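Side-chain contacts in 2-aminomuconic 6-semialdehyde dehydrogenase (Pseudomonas sp., PDB 7BZV), which probably oxidises 2-aminomuconic 6-semialdehyde with NAD+ in the meta-cleavage pathway of 2-aminophenol catabolism, working as a tetramer: residues E77-D82 against A186-E191; P166-A169 against A173-V176. All coordinates share one frame; numbering follows the deposited sequence.

Interaction 1: E77-D82 against A186-E191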
loop_
_atom_site.group_PDB
_atom_site.type_symbol
_atom_site.label_atom_id
_atom_site.label_comp_id
_atom_site.label_asym_id
_atom_site.label_seq_id
_atom_site.Cartn_x
_atom_site.Cartn_y
_atom_site.Cartn_z
ATOM N N GLU B 77 -0.240 12.781 -29.544
ATOM C CA GLU B 77 -0.404 11.680 -30.484
ATOM C C GLU B 77 -0.904 12.187 -31.835
ATOM O O GLU B 77 -0.418 11.761 -32.884
ATOM C CB GLU B 77 -1.364 10.660 -29.906
ATOM C CG GLU B 77 -1.338 9.299 -30.565
ATOM C CD GLU B 77 -1.872 8.260 -29.605
ATOM O OE1 GLU B 77 -3.079 8.358 -29.302
ATOM O OE2 GLU B 77 -1.093 7.399 -29.124
ATOM N N ARG B 78 -1.871 13.104 -31.824
ATOM C CA ARG B 78 -2.363 13.673 -33.072
ATOM C C ARG B 78 -1.249 14.347 -33.851
ATOM O O ARG B 78 -1.270 14.349 -35.083
ATOM C CB ARG B 78 -3.472 14.681 -32.792
ATOM C CG ARG B 78 -4.197 15.168 -34.045
ATOM C CD ARG B 78 -5.109 16.341 -33.750
ATOM N NE ARG B 78 -4.417 17.613 -33.486
ATOM C CZ ARG B 78 -3.865 18.383 -34.424
ATOM N NH1 ARG B 78 -3.894 18.014 -35.700
ATOM N NH2 ARG B 78 -3.273 19.521 -34.078
ATOM N N ARG B 79 -0.271 14.935 -33.155
ATOM C CA ARG B 79 0.824 15.643 -33.800
ATOM C C ARG B 79 2.118 14.854 -33.770
ATOM O O ARG B 79 3.209 15.434 -33.800
ATOM C CB ARG B 79 1.008 17.009 -33.156
ATOM C CG ARG B 79 -0.212 17.894 -33.254
ATOM C CD ARG B 79 0.155 19.302 -32.928
ATOM N NE ARG B 79 1.255 19.762 -33.764
ATOM C CZ ARG B 79 1.986 20.834 -33.507
ATOM N NH1 ARG B 79 1.740 21.564 -32.433
ATOM N NH2 ARG B 79 2.964 21.173 -34.328
ATOM N N GLN B 80 2.024 13.531 -33.760
ATOM C CA GLN B 80 3.212 12.740 -33.478
ATOM C C GLN B 80 4.233 12.775 -34.606
ATOM O O GLN B 80 5.429 12.596 -34.344
ATOM C CB GLN B 80 2.833 11.294 -33.163
ATOM C CG GLN B 80 2.568 10.360 -34.326
ATOM C CD GLN B 80 2.111 8.985 -33.823
ATOM O OE1 GLN B 80 2.390 8.607 -32.680
ATOM N NE2 GLN B 80 1.415 8.239 -34.668
ATOM N N GLN B 81 3.811 12.982 -35.857
ATOM C CA GLN B 81 4.804 13.131 -36.922
ATOM C C GLN B 81 5.601 14.425 -36.738
ATOM O O GLN B 81 6.819 14.466 -36.976
ATOM C CB GLN B 81 4.112 13.083 -38.287
ATOM C CG GLN B 81 5.076 13.010 -39.477
ATOM C CD GLN B 81 5.788 11.671 -39.541
ATOM O OE1 GLN B 81 5.153 10.620 -39.549
ATOM N NE2 GLN B 81 7.111 11.705 -39.566
ATOM N N ASP B 82 4.932 15.486 -36.291
ATOM C CA ASP B 82 5.625 16.731 -35.974
ATOM C C ASP B 82 6.699 16.507 -34.919
ATOM O O ASP B 82 7.844 16.963 -35.069
ATOM C CB ASP B 82 4.620 17.780 -35.489
ATOM C CG ASP B 82 3.639 18.211 -36.568
ATOM O OD1 ASP B 82 3.827 17.829 -37.736
ATOM O OD2 ASP B 82 2.685 18.950 -36.237
ATOM N N ALA B 186 10.532 20.316 -27.192
ATOM C CA ALA B 186 10.072 21.101 -26.052
ATOM C C ALA B 186 9.217 22.260 -26.518
ATOM O O ALA B 186 8.206 22.593 -25.886
ATOM C CB ALA B 186 11.258 21.628 -25.230
ATOM N N THR B 187 9.610 22.888 -27.629
ATOM C CA THR B 187 8.777 23.948 -28.181
ATOM C C THR B 187 7.453 23.396 -28.705
ATOM O O THR B 187 6.407 24.021 -28.516
ATOM C CB THR B 187 9.549 24.693 -29.279
ATOM O OG1 THR B 187 10.814 25.098 -28.737
ATOM C CG2 THR B 187 8.769 25.910 -29.756
ATOM N N LEU B 188 7.466 22.225 -29.355
ATOM C CA LEU B 188 6.198 21.625 -29.774
ATOM C C LEU B 188 5.337 21.262 -28.564
ATOM O O LEU B 188 4.104 21.392 -28.594
ATOM C CB LEU B 188 6.448 20.388 -30.622
ATOM C CG LEU B 188 7.157 20.656 -31.958
ATOM C CD1 LEU B 188 7.403 19.374 -32.728
ATOM C CD2 LEU B 188 6.364 21.630 -32.815
ATOM N N LEU B 189 5.965 20.850 -27.474
ATOM C CA LEU B 189 5.169 20.554 -26.289
ATOM C C LEU B 189 4.440 21.803 -25.800
ATOM O O LEU B 189 3.254 21.746 -25.453
ATOM C CB LEU B 189 6.047 19.955 -25.204
ATOM C CG LEU B 189 5.251 19.454 -23.969
ATOM C CD1 LEU B 189 4.255 18.375 -24.320
ATOM C CD2 LEU B 189 6.220 18.924 -22.869
ATOM N N ALA B 190 5.115 22.950 -25.806
ATOM C CA ALA B 190 4.432 24.193 -25.454
ATOM C C ALA B 190 3.269 24.485 -26.398
ATOM O O ALA B 190 2.198 24.931 -25.957
ATOM C CB ALA B 190 5.427 25.354 -25.447
ATOM N N GLU B 191 3.452 24.247 -27.699
ATOM C CA GLU B 191 2.335 24.418 -28.624
ATOM C C GLU B 191 1.169 23.529 -28.217
ATOM O O GLU B 191 0.010 23.954 -28.248
ATOM C CB GLU B 191 2.776 24.117 -30.059
ATOM C CG GLU B 191 3.833 25.096 -30.585
ATOM C CD GLU B 191 4.196 24.872 -32.062
ATOM O OE1 GLU B 191 3.570 24.027 -32.734
ATOM O OE2 GLU B 191 5.110 25.557 -32.558
#
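Arg-79 and Glu-191 make the charged part of this contact, a salt bridge between the junction of two helices and the side of a third. NH1 of Arg-79 donates to OE1 of Glu-191 at 3.1 Å, with an N-H...O angle of 155°, and meets the lone pair of OE1 that faces away from the other carboxylate oxygen. NH2 of Arg-79 adds a weak bond to the same oxygen. OE1 lies close to the guanidinium plane, at its edge, and the carboxylate is turned only 17° from that plane, nearly coplanar. A second acid fixes the group within its own segment: NE of Arg-79 reaches OD2 of Asp-82 at 3.0 Å and NH2 of Arg-79 reaches that same OD2 at 2.9 Å, a side-on grip on one oxygen. The bend at chi3 of Arg-79 (54°) turns the guanidinium so that NE faces Asp-82, NH1 faces Glu-191, and NH2 lies between them, bonded to both though weakly to Glu-191. The two acids stay apart, OD2 of Asp-82 being 6.2 Å from OE1 of Glu-191, and the shared cation probably offsets their like charges. Were Arg-79 replaced by an alanine, both carboxylates would probably lose their common partner and be freer to turn.

Leu-188 adds van der Waals contact: its CD2 lies 3.7 Å from NH2 of Arg-79, oblique to the guanidinium, and its CD1 comes within 3.4 Å of the backbone O of Asp-82.

Arg-79 occupies the N-cap position of helix 80-91, directly after helix 62-78, so the network ties this helix junction to helix 184-196. Leu-188 also packs on Phe-83 and Ala-86 of helix 80-91, and Glu-191 on Trp-13 of strand 12-14, while Leu-189 touches helix 156-169 and strand 203-205.

Interaction 2: P166-A169 against A173-V176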
loop_
_atom_site.group_PDB
_atom_site.type_symbol
_atom_site.label_atom_id
_atom_site.label_comp_id
_atom_site.label_asym_id
_atom_site.label_seq_id
_atom_site.Cartn_x
_atom_site.Cartn_y
_atom_site.Cartn_z
ATOM N N PRO B 166 4.564 14.188 -14.139
ATOM C CA PRO B 166 4.246 14.163 -12.704
ATOM C C PRO B 166 4.196 15.560 -12.088
ATOM O O PRO B 166 3.423 15.770 -11.142
ATOM C CB PRO B 166 5.363 13.296 -12.096
ATOM C CG PRO B 166 6.539 13.474 -13.063
ATOM C CD PRO B 166 5.913 13.672 -14.434
ATOM N N ALA B 167 5.027 16.495 -12.545
ATOM C CA ALA B 167 4.989 17.839 -11.956
ATOM C C ALA B 167 3.612 18.472 -12.142
ATOM O O ALA B 167 3.028 19.013 -11.191
ATOM C CB ALA B 167 6.080 18.713 -12.567
ATOM N N LEU B 168 3.051 18.353 -13.352
ATOM C CA LEU B 168 1.705 18.865 -13.613
ATOM C C LEU B 168 0.644 18.016 -12.913
ATOM O O LEU B 168 -0.385 18.531 -12.470
ATOM C CB LEU B 168 1.419 18.891 -15.117
ATOM C CG LEU B 168 2.248 19.812 -16.018
ATOM C CD1 LEU B 168 1.811 19.810 -17.464
ATOM C CD2 LEU B 168 2.176 21.239 -15.448
ATOM N N ALA B 169 0.855 16.700 -12.826
ATOM C CA ALA B 169 -0.091 15.857 -12.086
ATOM C C ALA B 169 -0.298 16.361 -10.663
ATOM O O ALA B 169 -1.407 16.272 -10.114
ATOM C CB ALA B 169 0.432 14.417 -12.045
ATOM N N ALA B 173 3.111 24.459 -11.460
ATOM C CA ALA B 173 3.505 25.069 -12.724
ATOM C C ALA B 173 4.945 24.673 -13.000
ATOM O O ALA B 173 5.680 24.321 -12.076
ATOM C CB ALA B 173 3.404 26.599 -12.681
ATOM N N VAL B 174 5.367 24.739 -14.265
ATOM C CA VAL B 174 6.740 24.373 -14.579
ATOM C C VAL B 174 7.425 25.476 -15.372
ATOM O O VAL B 174 6.792 26.228 -16.119
ATOM C CB VAL B 174 6.875 23.014 -15.339
ATOM C CG1 VAL B 174 6.330 21.912 -14.500
ATOM C CG2 VAL B 174 6.203 23.045 -16.694
ATOM N N VAL B 175 8.731 25.594 -15.148
ATOM C CA VAL B 175 9.634 26.374 -15.994
ATOM C C VAL B 175 10.676 25.413 -16.527
ATOM O O VAL B 175 11.456 24.847 -15.750
ATOM C CB VAL B 175 10.297 27.532 -15.238
ATOM C CG1 VAL B 175 11.206 28.298 -16.173
ATOM C CG2 VAL B 175 9.235 28.458 -14.683
ATOM N N VAL B 176 10.699 25.250 -17.845
ATOM C CA VAL B 176 11.379 24.150 -18.524
ATOM C C VAL B 176 12.453 24.746 -19.409
ATOM O O VAL B 176 12.171 25.670 -20.182
ATOM C CB VAL B 176 10.379 23.341 -19.373
ATOM C CG1 VAL B 176 11.054 22.700 -20.526
ATOM C CG2 VAL B 176 9.633 22.361 -18.488
#
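The end of helix 156-169 turns back through a three-residue link into strand 173-177, bringing the CA atoms of Leu-168 and Ala-173 to 6.5 Å and those of Ala-167 and Val-174 to 7.3 Å. This is the return half of a beta-alpha-beta unit, in which helix 156-169 connects the parallel strands 134-150 and 173-177 of the aldehyde dehydrogenase fold. No hydrogen bond crosses between the two segments; methyl groups make the contact. Val-174 points toward the helix and supplies the strand's touching atoms through one branch, CG1; chi1 of -61° sets CG1 anti to the carbonyl carbon, the rotation at which this branch rather than CG2 meets Ala-167 and Leu-168. Ala-167 meets that branch with its CB, and its small side chain is consistent with the close approach of helix and strand here. Leu-168 starts off to one side, but its chain carries CD2 round toward the same valine branch, 4.3 Å from CG1 of Val-174. All three residues are buried. Tyr-475 also touches Ala-167, Val-202 packs on Leu-168, and Asn-172 in the link donates its ND2 to the backbone O of Ala-167. The closest approach of the side chains is 3.7 Å, between CB of Ala-167 and CG1 of Val-174.

Interaction 2 is a buried contact and interaction 1 a surface one, and their chemistry follows that placing: methyl groups alone meet in 166-169 against 173-176, whereas charged groups and one leucine meet in 77-82 against 186-191. Their centres are about 17 Å apart and their nearest atoms about 5 Å, with no touch. They hold consecutive elements, since strand 173-177 of interaction 2 is followed in the chain by helix 184-196 of interaction 1. Sequence separation differs as well: three residues lie between the segments of interaction 2, a local turn, against 103 in interaction 1, which joins that helix to a helical junction remote in sequence.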